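PDB 5YGB: tudor and KH domain-containing protein homolog from Drosophila melanogaster, which binds the N-terminal tail of Piwi through its Tudor domain and probably recruits Piwi proteins to the piRNA biogenesis machinery, in the pathway that silences transposons in the germline. Local coordinates for residues 32-37 against 70-75; 144-149 against 212-217; 4-9 against 159-164; 123-128 against 187-192. The protein carries 1 engineered substitution. All coordinates share one frame; numbering follows the deposited sequence. Where two conformers were deposited one is given.

Interaction 1: 32-37 against 70-75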
loop_
_atom_site.group_PDB
_atom_site.type_symbol
_atom_site.label_atom_id
_atom_site.label_comp_id
_atom_site.label_asym_id
_atom_site.label_seq_id
_atom_site.Cartn_x
_atom_site.Cartn_y
_atom_site.Cartn_z
ATOM N N SER A 32 -11.752 -2.980 -11.814
ATOM C CA SER A 32 -12.892 -3.860 -12.025
ATOM C C SER A 32 -13.151 -4.744 -10.812
ATOM O O SER A 32 -14.304 -4.957 -10.419
ATOM C CB SER A 32 -12.676 -4.719 -13.265
ATOM O OG SER A 32 -12.618 -3.905 -14.427
ATOM N N MET A 33 -12.084 -5.246 -10.202
ATOM C CA MET A 33 -12.215 -6.115 -9.041
ATOM C C MET A 33 -12.736 -5.361 -7.828
ATOM O O MET A 33 -13.566 -5.883 -7.074
ATOM C CB MET A 33 -10.873 -6.763 -8.720
ATOM C CG MET A 33 -10.967 -7.781 -7.578
ATOM S SD MET A 33 -9.362 -8.414 -7.055
ATOM C CE MET A 33 -8.663 -6.944 -6.356
ATOM N N VAL A 34 -12.254 -4.138 -7.617
ATOM C CA VAL A 34 -12.771 -3.357 -6.501
ATOM C C VAL A 34 -14.274 -3.126 -6.687
ATOM O O VAL A 34 -15.054 -3.301 -5.754
ATOM C CB VAL A 34 -12.034 -2.013 -6.338
ATOM C CG1 VAL A 34 -12.669 -1.197 -5.228
ATOM C CG2 VAL A 34 -10.570 -2.263 -6.021
ATOM N N GLN A 35 -14.699 -2.778 -7.894
ATOM C CA GLN A 35 -16.125 -2.623 -8.162
ATOM C C GLN A 35 -16.895 -3.914 -7.893
ATOM O O GLN A 35 -17.949 -3.898 -7.236
ATOM C CB GLN A 35 -16.343 -2.166 -9.605
ATOM C CG GLN A 35 -17.794 -1.843 -9.930
ATOM C CD GLN A 35 -18.029 -1.657 -11.415
ATOM O OE1 GLN A 35 -17.091 -1.424 -12.174
ATOM N NE2 GLN A 35 -19.285 -1.759 -11.838
ATOM N N GLU A 36 -16.375 -5.038 -8.370
ATOM C CA GLU A 36 -17.110 -6.287 -8.234
ATOM C C GLU A 36 -17.151 -6.764 -6.786
ATOM O O GLU A 36 -18.195 -7.228 -6.305
ATOM C CB GLU A 36 -16.517 -7.381 -9.119
ATOM C CG GLU A 36 -17.295 -8.666 -9.003
ATOM C CD GLU A 36 -16.772 -9.790 -9.869
ATOM O OE1 GLU A 36 -15.771 -9.595 -10.595
ATOM O OE2 GLU A 36 -17.373 -10.882 -9.811
ATOM N N MET A 37 -16.032 -6.653 -6.078
ATOM C CA MET A 37 -16.003 -7.047 -4.667
ATOM C C MET A 37 -16.968 -6.180 -3.867
ATOM O O MET A 37 -17.683 -6.677 -2.990
ATOM C CB MET A 37 -14.587 -6.951 -4.086
ATOM C CG MET A 37 -13.702 -8.107 -4.499
ATOM S SD MET A 37 -12.038 -8.106 -3.820
ATOM C CE MET A 37 -12.369 -8.026 -2.052
ATOM N N LYS A 70 -15.809 0.801 0.316
ATOM C CA LYS A 70 -15.472 -0.191 -0.699
ATOM C C LYS A 70 -14.827 -1.411 -0.049
ATOM O O LYS A 70 -14.326 -1.330 1.073
ATOM C CB LYS A 70 -14.549 0.411 -1.764
ATOM C CG LYS A 70 -15.192 1.569 -2.526
ATOM C CD LYS A 70 -14.211 2.259 -3.464
ATOM C CE LYS A 70 -14.926 3.247 -4.382
ATOM N NZ LYS A 70 -15.925 2.586 -5.276
ATOM N N TRP A 71 -14.880 -2.544 -0.751
ATOM C CA TRP A 71 -14.322 -3.799 -0.242
ATOM C C TRP A 71 -13.006 -4.109 -0.929
ATOM O O TRP A 71 -12.902 -4.033 -2.156
ATOM C CB TRP A 71 -15.315 -4.945 -0.441
ATOM C CG TRP A 71 -16.452 -4.911 0.538
ATOM C CD1 TRP A 71 -17.577 -4.138 0.462
ATOM C CD2 TRP A 71 -16.568 -5.675 1.739
ATOM N NE1 TRP A 71 -18.389 -4.380 1.546
ATOM C CE2 TRP A 71 -17.794 -5.318 2.346
ATOM C CE3 TRP A 71 -15.760 -6.633 2.364
ATOM C CZ2 TRP A 71 -18.232 -5.882 3.544
ATOM C CZ3 TRP A 71 -16.196 -7.201 3.549
ATOM C CH2 TRP A 71 -17.416 -6.816 4.134
ATOM N N TYR A 72 -12.025 -4.476 -0.114
ATOM C CA TYR A 72 -10.647 -4.665 -0.547
ATOM C C TYR A 72 -10.092 -6.013 -0.138
ATOM O O TYR A 72 -10.504 -6.584 0.878
ATOM C CB TYR A 72 -9.771 -3.553 0.039
ATOM C CG TYR A 72 -10.119 -2.194 -0.531
ATOM C CD1 TYR A 72 -9.672 -1.823 -1.791
ATOM C CD2 TYR A 72 -10.920 -1.298 0.174
ATOM C CE1 TYR A 72 -9.989 -0.589 -2.337
ATOM C CE2 TYR A 72 -11.234 -0.056 -0.357
ATOM C CZ TYR A 72 -10.772 0.286 -1.614
ATOM O OH TYR A 72 -11.079 1.513 -2.168
ATOM N N ARG A 73 -9.125 -6.507 -0.908
ATOM C CA ARG A 73 -8.337 -7.661 -0.481
ATOM C C ARG A 73 -7.347 -7.241 0.597
ATOM O O ARG A 73 -6.663 -6.220 0.478
ATOM C CB ARG A 73 -7.582 -8.279 -1.666
ATOM C CG ARG A 73 -8.495 -8.733 -2.814
ATOM C CD ARG A 73 -7.783 -9.610 -3.826
ATOM N NE ARG A 73 -6.702 -8.903 -4.508
ATOM C CZ ARG A 73 -5.925 -9.477 -5.420
ATOM N NH1 ARG A 73 -6.111 -10.756 -5.743
ATOM N NH2 ARG A 73 -4.949 -8.784 -6.001
ATOM N N ALA A 74 -7.242 -8.050 1.643
ATOM C CA ALA A 74 -6.376 -7.704 2.752
ATOM C C ALA A 74 -5.726 -8.934 3.355
ATOM O O ALA A 74 -6.299 -10.026 3.346
ATOM C CB ALA A 74 -7.159 -6.928 3.819
ATOM N N GLU A 75 -4.526 -8.748 3.889
ATOM C CA GLU A 75 -3.771 -9.778 4.585
ATOM C C GLU A 75 -3.811 -9.502 6.085
ATOM O O GLU A 75 -3.523 -8.385 6.528
ATOM C CB GLU A 75 -2.327 -9.796 4.061
ATOM C CG GLU A 75 -1.381 -10.711 4.818
ATOM C CD GLU A 75 0.064 -10.547 4.385
ATOM O OE1 GLU A 75 0.347 -9.753 3.460
ATOM O OE2 GLU A 75 0.922 -11.225 4.976
#
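Val34 and Met37 lie against Trp71 and Tyr72 where the long helix 25-41 of the extended Tudor domain packs on the five-stranded antiparallel sheet of its Tudor core. The local axes come within 7.1 Å, and their N-to-C directions differ by 118°, so the helix passes steeply over the strand. Met33 and Met37, one turn apart, both reach it.

The apolar contacts gather round the first half of the strand segment. Val34 brings both methyls to Tyr72 CE1, with CG1 at 4.0 Å, and CG1 also meets the aliphatic CD of Lys70. Met37 CB faces Trp71 CB at 4.2 Å; beyond it the indole leads away from the helix onto Ala62 and Val64 of strand 60-65. The bend about the last Met37 torsion (chi3 56°) turns CE onto the strand backbone, 3.6 Å from Tyr72 C.

A polar link comes from Thr38, the next residue of the helix, which uses OG1 to bond Trp71 N. The bond of Tyr72 OH to Asp68 is local to the start of the strand.

Both thioethers pack on Arg73. Met37 SD touches its CG at 3.7 Å, and Met33 crosses the arginine chain at about a right angle. The guanidinium is held by a salt bridge from NH2 to Asp97 and by NH1 bonds to the carbonyls of Phe116 and Leu119, which fix the plane that Met33 covers. Met33 SD rides 3.7 Å above that plane, displaced toward its rim, and its methyl CE comes within 3.3 Å of Arg73 NE over the same group.

Interaction 2: 144-149 against 212-217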
loop_
_atom_site.group_PDB
_atom_site.type_symbol
_atom_site.label_atom_id
_atom_site.label_comp_id
_atom_site.label_asym_id
_atom_site.label_seq_id
_atom_site.Cartn_x
_atom_site.Cartn_y
_atom_site.Cartn_z
ATOM N N LYS A 144 7.654 16.198 8.755
ATOM C CA LYS A 144 6.305 16.163 8.211
ATOM C C LYS A 144 6.220 16.943 6.902
ATOM O O LYS A 144 5.490 16.553 5.988
ATOM C CB LYS A 144 5.311 16.720 9.227
ATOM C CG LYS A 144 5.234 15.900 10.502
ATOM C CD LYS A 144 4.550 14.564 10.256
ATOM C CE LYS A 144 4.310 13.802 11.551
ATOM N NZ LYS A 144 3.903 14.697 12.670
ATOM N N SER A 145 6.976 18.033 6.794
ATOM C CA SER A 145 6.948 18.845 5.581
ATOM C C SER A 145 7.530 18.090 4.384
ATOM O O SER A 145 7.122 18.313 3.244
ATOM C CB SER A 145 7.709 20.158 5.784
ATOM O OG SER A 145 9.031 19.916 6.230
ATOM N N SER A 146 8.488 17.204 4.643
ATOM C CA SER A 146 9.082 16.400 3.572
ATOM C C SER A 146 8.102 15.331 3.114
ATOM O O SER A 146 7.968 15.067 1.915
ATOM C CB SER A 146 10.386 15.746 4.023
ATOM O OG SER A 146 11.409 16.715 4.206
ATOM N N ILE A 147 7.429 14.700 4.071
ATOM C CA ILE A 147 6.420 13.703 3.748
ATOM C C ILE A 147 5.302 14.352 2.942
ATOM O O ILE A 147 4.874 13.806 1.926
ATOM C CB ILE A 147 5.860 13.042 5.023
ATOM C CG1 ILE A 147 6.982 12.328 5.779
ATOM C CG2 ILE A 147 4.744 12.068 4.669
ATOM C CD1 ILE A 147 6.573 11.796 7.139
ATOM N N ALA A 148 4.850 15.525 3.376
ATOM C CA ALA A 148 3.801 16.251 2.666
ATOM C C ALA A 148 4.217 16.615 1.242
ATOM O O ALA A 148 3.432 16.459 0.301
ATOM C CB ALA A 148 3.409 17.508 3.446
ATOM N N LYS A 149 5.446 17.089 1.074
ATOM C CA LYS A 149 5.917 17.448 -0.255
ATOM C C LYS A 149 5.929 16.219 -1.164
ATOM O O LYS A 149 5.541 16.303 -2.328
ATOM C CB LYS A 149 7.312 18.077 -0.189
ATOM C CG LYS A 149 7.867 18.498 -1.541
ATOM C CD LYS A 149 7.001 19.552 -2.204
ATOM C CE LYS A 149 7.623 20.041 -3.504
ATOM N NZ LYS A 149 6.903 21.220 -4.070
ATOM N N GLN A 212 14.939 21.689 -3.545
ATOM C CA GLN A 212 13.996 22.573 -2.867
ATOM C C GLN A 212 14.025 22.430 -1.341
ATOM O O GLN A 212 13.182 22.994 -0.642
ATOM C CB GLN A 212 12.585 22.335 -3.417
ATOM C CG GLN A 212 12.485 22.716 -4.890
ATOM C CD GLN A 212 11.114 22.488 -5.499
ATOM O OE1 GLN A 212 10.104 22.427 -4.799
ATOM N NE2 GLN A 212 11.075 22.375 -6.819
ATOM N N GLY A 213 14.997 21.679 -0.821
ATOM C CA GLY A 213 15.273 21.663 0.605
ATOM C C GLY A 213 14.501 20.661 1.441
ATOM O O GLY A 213 14.483 20.763 2.673
ATOM N N PHE A 214 13.886 19.676 0.788
ATOM C CA PHE A 214 13.084 18.669 1.489
ATOM C C PHE A 214 13.817 17.342 1.694
ATOM O O PHE A 214 13.324 16.444 2.389
ATOM C CB PHE A 214 11.787 18.408 0.727
ATOM C CG PHE A 214 10.887 19.595 0.652
ATOM C CD1 PHE A 214 10.060 19.922 1.712
ATOM C CD2 PHE A 214 10.871 20.389 -0.479
ATOM C CE1 PHE A 214 9.229 21.022 1.635
ATOM C CE2 PHE A 214 10.042 21.498 -0.555
ATOM C CZ PHE A 214 9.220 21.807 0.502
ATOM N N ALA A 215 14.979 17.212 1.069
ATOM C CA ALA A 215 15.796 16.015 1.215
ATOM C C ALA A 215 17.256 16.354 0.991
ATOM O O ALA A 215 17.572 17.417 0.461
ATOM C CB ALA A 215 15.348 14.928 0.229
ATOM N N LEU A 216 18.136 15.443 1.397
ATOM C CA LEU A 216 19.563 15.553 1.105
ATOM C C LEU A 216 19.994 14.411 0.186
ATOM O O LEU A 216 19.386 13.341 0.197
ATOM C CB LEU A 216 20.382 15.530 2.399
ATOM C CG LEU A 216 20.118 16.645 3.409
ATOM C CD1 LEU A 216 20.848 16.360 4.709
ATOM C CD2 LEU A 216 20.548 17.990 2.841
ATOM N N PRO A 217 21.041 14.626 -0.615
ATOM C CA PRO A 217 21.549 13.515 -1.425
ATOM C C PRO A 217 22.240 12.446 -0.577
ATOM O O PRO A 217 22.545 12.694 0.596
ATOM C CB PRO A 217 22.545 14.195 -2.370
ATOM C CG PRO A 217 22.958 15.436 -1.663
ATOM C CD PRO A 217 21.770 15.882 -0.864
#
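Lys149 lays its aliphatic chain over the ring of Phe214, and this is the tight part of the contact between the first turns of helix 144-154 and the turn that follows helix 205-211. Lys149 CG stands 3.8 Å from the ring centroid and only 13° off the ring normal, a CH-pi contact over the centre of the face. CG is set there by lying anti to the backbone N, and the bend at the next torsion (chi2 61°) brings CD near CE2; with CB near CD1, successive carbons span the ring. Ser145 O adds an oblique approach to CD1 at 3.7 Å.

Beside the ring, Ser146 OG donates to Phe214 O at 2.7 Å. The donor reaches the oxygen at a C=O...OG angle of 127°, tilted slightly from the carbonyl plane. Ring and carbonyl of one residue are thus both engaged by the helix, the first through carbon contacts and the second through a short bond.

The outer side is looser. Past the ring, the extended end of the lysine chain carries NZ to Gln212 OE1, where the bond is weak at 3.5 Å and lies on the exposed side.

The turn itself is a Schellman motif: Gly213, with positive phi, is the C-prime residue, Phe214 N returns to Met209 O, and Gly213 N to Ile210 O. Phe214 also touches Met209 of helix 205-211, while Trp142 contacts both Ile147 and Ala215. The chain then runs on to pair Leu216 with Lys132 of strand 131-132, which places the contact between two helices and a small two-stranded sheet.

Interaction 3: 4-9 against 159-164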
loop_
_atom_site.group_PDB
_atom_site.type_symbol
_atom_site.label_atom_id
_atom_site.label_comp_id
_atom_site.label_asym_id
_atom_site.label_seq_id
_atom_site.Cartn_x
_atom_site.Cartn_y
_atom_site.Cartn_z
ATOM N N PRO A 4 11.833 1.461 -17.690
ATOM C CA PRO A 4 10.881 2.347 -17.013
ATOM C C PRO A 4 9.485 1.743 -17.045
ATOM O O PRO A 4 9.154 0.966 -17.943
ATOM C CB PRO A 4 10.943 3.637 -17.834
ATOM C CG PRO A 4 11.411 3.184 -19.196
ATOM C CD PRO A 4 12.378 2.067 -18.916
ATOM N N MET A 5 8.666 2.097 -16.064
ATOM C CA MET A 5 7.305 1.582 -15.996
ATOM C C MET A 5 6.360 2.681 -15.536
ATOM O O MET A 5 6.722 3.510 -14.699
ATOM C CB MET A 5 7.231 0.366 -15.062
ATOM C CG MET A 5 7.814 0.607 -13.684
ATOM S SD MET A 5 8.116 -0.910 -12.713
ATOM C CE MET A 5 8.877 -0.192 -11.252
ATOM N N GLU A 6 5.153 2.689 -16.090
ATOM C CA GLU A 6 4.116 3.632 -15.671
ATOM C C GLU A 6 3.493 3.135 -14.382
ATOM O O GLU A 6 3.095 1.978 -14.293
ATOM C CB GLU A 6 3.038 3.800 -16.752
ATOM C CG GLU A 6 3.553 4.300 -18.102
ATOM C CD GLU A 6 2.431 4.626 -19.061
ATOM O OE1 GLU A 6 1.376 3.961 -18.998
ATOM O OE2 GLU A 6 2.601 5.555 -19.881
ATOM N N VAL A 7 3.428 4.001 -13.375
ATOM C CA VAL A 7 2.886 3.610 -12.071
ATOM C C VAL A 7 2.002 4.681 -11.452
ATOM O O VAL A 7 2.053 5.862 -11.828
ATOM C CB VAL A 7 4.006 3.293 -11.044
ATOM C CG1 VAL A 7 4.955 2.205 -11.558
ATOM C CG2 VAL A 7 4.759 4.572 -10.653
ATOM N N TYR A 8 1.193 4.255 -10.491
ATOM C CA TYR A 8 0.567 5.165 -9.538
ATOM C C TYR A 8 1.215 4.956 -8.189
ATOM O O TYR A 8 1.475 3.815 -7.817
ATOM C CB TYR A 8 -0.923 4.886 -9.368
ATOM C CG TYR A 8 -1.785 4.987 -10.597
ATOM C CD1 TYR A 8 -1.819 6.151 -11.358
ATOM C CD2 TYR A 8 -2.596 3.932 -10.974
ATOM C CE1 TYR A 8 -2.618 6.248 -12.463
ATOM C CE2 TYR A 8 -3.414 4.021 -12.088
ATOM C CZ TYR A 8 -3.415 5.184 -12.823
ATOM O OH TYR A 8 -4.219 5.281 -13.936
ATOM N N VAL A 9 1.416 6.024 -7.426
ATOM C CA VAL A 9 1.735 5.880 -6.006
ATOM C C VAL A 9 0.407 5.775 -5.253
ATOM O O VAL A 9 -0.411 6.695 -5.285
ATOM C CB VAL A 9 2.580 7.047 -5.499
ATOM C CG1 VAL A 9 2.702 6.979 -3.989
ATOM C CG2 VAL A 9 3.948 7.004 -6.159
ATOM N N TRP A 159 -4.587 8.783 -8.684
ATOM C CA TRP A 159 -4.425 8.273 -10.044
ATOM C C TRP A 159 -3.548 9.168 -10.912
ATOM O O TRP A 159 -3.853 9.395 -12.087
ATOM C CB TRP A 159 -5.800 8.091 -10.720
ATOM C CG TRP A 159 -6.792 7.341 -9.873
ATOM C CD1 TRP A 159 -7.825 7.868 -9.140
ATOM C CD2 TRP A 159 -6.827 5.933 -9.663
ATOM N NE1 TRP A 159 -8.503 6.864 -8.494
ATOM C CE2 TRP A 159 -7.912 5.667 -8.797
ATOM C CE3 TRP A 159 -6.050 4.868 -10.117
ATOM C CZ2 TRP A 159 -8.231 4.379 -8.379
ATOM C CZ3 TRP A 159 -6.370 3.591 -9.703
ATOM C CH2 TRP A 159 -7.452 3.355 -8.844
ATOM N N ARG A 160 -2.453 9.668 -10.347
ATOM C CA ARG A 160 -1.495 10.454 -11.115
ATOM C C ARG A 160 -0.406 9.567 -11.701
ATOM O O ARG A 160 0.384 8.962 -10.963
ATOM C CB ARG A 160 -0.858 11.540 -10.248
ATOM C CG ARG A 160 0.252 12.299 -10.985
ATOM C CD ARG A 160 0.673 13.556 -10.254
ATOM N NE ARG A 160 -0.398 14.546 -10.281
ATOM C CZ ARG A 160 -0.657 15.340 -11.315
ATOM N NH1 ARG A 160 0.089 15.276 -12.411
ATOM N NH2 ARG A 160 -1.661 16.204 -11.252
ATOM N N LYS A 161 -0.338 9.489 -13.026
ATOM C CA LYS A 161 0.700 8.689 -13.650
ATOM C C LYS A 161 2.096 9.241 -13.393
ATOM O O LYS A 161 2.358 10.434 -13.576
ATOM C CB LYS A 161 0.478 8.574 -15.157
ATOM C CG LYS A 161 1.690 7.997 -15.869
ATOM C CD LYS A 161 1.374 7.543 -17.276
ATOM C CE LYS A 161 0.987 8.701 -18.141
ATOM N NZ LYS A 161 0.642 8.215 -19.508
ATOM N N LEU A 162 2.986 8.355 -12.960
ATOM C CA LEU A 162 4.407 8.639 -12.832
ATOM C C LEU A 162 5.179 7.596 -13.623
ATOM O O LEU A 162 4.661 6.509 -13.889
ATOM C CB LEU A 162 4.857 8.606 -11.363
ATOM C CG LEU A 162 4.176 9.587 -10.420
ATOM C CD1 LEU A 162 4.691 9.363 -9.003
ATOM C CD2 LEU A 162 4.421 11.023 -10.845
ATOM N N ILE A 163 6.413 7.919 -13.989
ATOM C CA ILE A 163 7.324 6.955 -14.597
ATOM C C ILE A 163 8.345 6.544 -13.551
ATOM O O ILE A 163 9.069 7.391 -13.021
ATOM C CB ILE A 163 8.061 7.525 -15.826
ATOM C CG1 ILE A 163 7.067 8.049 -16.861
ATOM C CG2 ILE A 163 8.980 6.469 -16.429
ATOM C CD1 ILE A 163 6.046 7.016 -17.314
ATOM N N ALA A 164 8.385 5.251 -13.242
ATOM C CA ALA A 164 9.294 4.714 -12.239
ATOM C C ALA A 164 10.366 3.857 -12.882
ATOM O O ALA A 164 10.128 3.217 -13.907
ATOM C CB ALA A 164 8.530 3.897 -11.208
HETATM O O HOH W 1 -0.712 5.597 -19.361
HETATM O O HOH W 2 1.167 8.684 -8.405
HETATM O O HOH W 3 -1.493 8.906 -7.697
HETATM O O HOH W 4 -3.292 6.782 -7.097
#
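Met5 with Ala164 and Val7 with Leu162 form antiparallel hydrogen-bonded pairs, and Glu6 with Ile163 is the non-hydrogen-bonded pair between them. Three of the four bonds are nearly straight, Val7 N to Leu162 O at 2.8 Å among them; that from Met5 N to Ala164 O, at the strand's start, is more bent (153°). The local strand directions differ by 120°, well short of antiparallel, and beyond Val7 the direct pairing gives way to water 2, which accepts from Val9 N and lies 2.7 Å from Arg160 O.

On the buried side, Val7 CG2 packs on Ala164 CB at 3.9 Å, and Val9 CG2 on Leu162 CD1 at 3.8 Å. The pairing joins the first strand of the five-stranded sheet, 5-12, to the last, 162-171, closing the OB-like (staphylococcal nuclease-like) part of the extended Tudor domain.

On the other side, Glu6 OE2 and Lys161 NZ make a salt bridge with a weak bond of 3.3 Å; water 1 donates to Glu6 OE1 and accepts from Lys161 NZ. Farther on, Trp159 presents its edge to the face of Tyr8 in a T-shaped stack, the planes at 88°. Trp159 CE3 lies 3.4 Å from Tyr8 CE2, displaced toward the rim of the tyrosine ring.

Interaction 4: 123-128 against 187-192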
loop_
_atom_site.group_PDB
_atom_site.type_symbol
_atom_site.label_atom_id
_atom_site.label_comp_id
_atom_site.label_asym_id
_atom_site.label_seq_id
_atom_site.Cartn_x
_atom_site.Cartn_y
_atom_site.Cartn_z
ATOM N N ALA A 123 0.155 -3.902 -4.987
ATOM C CA ALA A 123 1.019 -2.888 -4.390
ATOM C C ALA A 123 2.418 -3.408 -4.148
ATOM O O ALA A 123 2.590 -4.499 -3.590
ATOM C CB ALA A 123 0.425 -2.370 -3.074
ATOM N N VAL A 124 3.417 -2.640 -4.572
ATOM C CA VAL A 124 4.808 -2.964 -4.267
ATOM C C VAL A 124 5.432 -1.864 -3.427
ATOM O O VAL A 124 5.447 -0.686 -3.829
ATOM C CB VAL A 124 5.641 -3.161 -5.532
ATOM C CG1 VAL A 124 7.095 -3.432 -5.156
ATOM C CG2 VAL A 124 5.097 -4.321 -6.355
ATOM N N GLU A 125 5.937 -2.236 -2.256
ATOM C CA GLU A 125 6.615 -1.305 -1.366
ATOM C C GLU A 125 7.978 -0.921 -1.942
ATOM O O GLU A 125 8.740 -1.787 -2.369
ATOM C CB GLU A 125 6.785 -1.906 0.039
ATOM C CG GLU A 125 7.149 -0.880 1.085
ATOM C CD GLU A 125 7.536 -1.490 2.413
ATOM O OE1 GLU A 125 7.141 -2.648 2.681
ATOM O OE2 GLU A 125 8.241 -0.811 3.185
ATOM N N CYS A 126 8.268 0.378 -1.948
ATOM C CA CYS A 126 9.496 0.933 -2.521
ATOM C C CYS A 126 10.051 1.998 -1.609
ATOM O O CYS A 126 9.372 2.478 -0.700
ATOM C CB CYS A 126 9.244 1.586 -3.882
ATOM S SG CYS A 126 8.565 0.552 -5.180
ATOM N N PHE A 127 11.290 2.395 -1.884
ATOM C CA PHE A 127 11.821 3.647 -1.363
ATOM C C PHE A 127 12.311 4.517 -2.518
ATOM O O PHE A 127 12.567 4.018 -3.616
ATOM C CB PHE A 127 12.939 3.386 -0.322
ATOM C CG PHE A 127 14.232 2.830 -0.893
ATOM C CD1 PHE A 127 14.377 1.468 -1.123
ATOM C CD2 PHE A 127 15.318 3.659 -1.127
ATOM C CE1 PHE A 127 15.567 0.947 -1.611
ATOM C CE2 PHE A 127 16.510 3.140 -1.614
ATOM C CZ PHE A 127 16.628 1.782 -1.853
ATOM N N LEU A 128 12.396 5.819 -2.276
ATOM C CA LEU A 128 12.910 6.737 -3.282
ATOM C C LEU A 128 14.426 6.691 -3.233
ATOM O O LEU A 128 15.015 7.001 -2.206
ATOM C CB LEU A 128 12.407 8.165 -3.045
ATOM C CG LEU A 128 12.646 9.175 -4.170
ATOM C CD1 LEU A 128 11.826 8.778 -5.398
ATOM C CD2 LEU A 128 12.291 10.584 -3.695
ATOM N N THR A 187 14.573 -9.392 2.993
ATOM C CA THR A 187 14.006 -9.364 1.649
ATOM C C THR A 187 14.367 -8.047 0.954
ATOM O O THR A 187 14.651 -7.052 1.619
ATOM C CB THR A 187 12.476 -9.542 1.686
ATOM O OG1 THR A 187 11.893 -8.499 2.477
ATOM C CG2 THR A 187 12.116 -10.893 2.284
ATOM N N PRO A 188 14.369 -8.040 -0.391
ATOM C CA PRO A 188 14.834 -6.842 -1.098
ATOM C C PRO A 188 13.739 -5.792 -1.317
ATOM O O PRO A 188 12.685 -6.082 -1.883
ATOM C CB PRO A 188 15.334 -7.408 -2.434
ATOM C CG PRO A 188 14.493 -8.599 -2.659
ATOM C CD PRO A 188 14.132 -9.161 -1.312
ATOM N N LEU A 189 14.005 -4.578 -0.850
ATOM C CA LEU A 189 13.139 -3.435 -1.087
ATOM C C LEU A 189 13.639 -2.664 -2.313
ATOM O O LEU A 189 14.789 -2.240 -2.332
ATOM C CB LEU A 189 13.128 -2.539 0.147
ATOM C CG LEU A 189 12.155 -1.376 0.262
ATOM C CD1 LEU A 189 10.731 -1.893 0.319
ATOM C CD2 LEU A 189 12.482 -0.582 1.511
ATOM N N PRO A 190 12.807 -2.518 -3.359
ATOM C CA PRO A 190 13.277 -1.785 -4.545
ATOM C C PRO A 190 13.409 -0.288 -4.304
ATOM O O PRO A 190 12.527 0.323 -3.694
ATOM C CB PRO A 190 12.189 -2.037 -5.596
ATOM C CG PRO A 190 11.318 -3.112 -5.039
ATOM C CD PRO A 190 11.452 -3.065 -3.550
ATOM N N GLY A 191 14.514 0.286 -4.772
ATOM C CA GLY A 191 14.740 1.720 -4.742
ATOM C C GLY A 191 14.502 2.259 -6.130
ATOM O O GLY A 191 15.101 1.782 -7.098
ATOM N N VAL A 192 13.621 3.245 -6.234
ATOM C CA VAL A 192 13.193 3.734 -7.535
ATOM C C VAL A 192 13.500 5.204 -7.753
ATOM O O VAL A 192 13.603 5.988 -6.805
ATOM C CB VAL A 192 11.666 3.527 -7.758
ATOM C CG1 VAL A 192 11.332 2.044 -7.788
ATOM C CG2 VAL A 192 10.826 4.268 -6.700
#
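Phe127 lies with its ring face on Gly191, whose CA is 3.5 Å from the centroid and 19° off the ring normal. CG of Phe127 stands between the backbone N and the carbonyl carbon (chi1 70°), which directs it toward the neighbouring strand; the lack of a CB on Gly191 lets the ring lie so close. Leu189 CD2 flanks the ring at CD1, 3.8 Å away. On the other side of the sheet, Cys126 SG meets Val192 CG1 at 4.1 Å.

Outward from this centre, Phe127 grips the second strand through both its backbone N and its backbone O: N donates to Pro190 O at 3.0 Å, and O accepts from Val192 N at 2.9 Å. The pattern stops at Glu125 O, buried against Pro190 CD at 3.2 Å with no hydrogen-bond partner, since Pro190 has no N-H to give. Leu189 CD1 also packs on this oxygen, and its side chain crosses that of Glu125 at a slant; the Glu125 carboxylate forms a salt bridge with Arg172.

The bridges of Phe127 with Gly191 and Leu128 with Val192 are parallel, within a sheet ordered 1-2-3-5-4 whose ends also pair. A parallel third and fifth strand in that order is the signature of the OB fold, here the nuclease-like part of the extended Tudor domain.

In the fold
The four contacts divide between two lobes. Interaction 1 lies in the Tudor core; interactions 3 and 4 share the other lobe's five-stranded sheet, their centres 14 Å apart, through neighbouring strands 162-171 and 188-195. Interaction 2 sits at the periphery of that lobe, about 33 Å from interaction 1 between centres. Along the chain, 4-9 comes first and pairs with 159-164, so interaction 1 is nested inside the loop that interaction 3 closes, while interactions 2, 3 and 4 interlace. The nuclease-like lobe is therefore built from sequence on both sides of the Tudor core, which is inserted within it, consistent with one extended Tudor unit for binding Piwi.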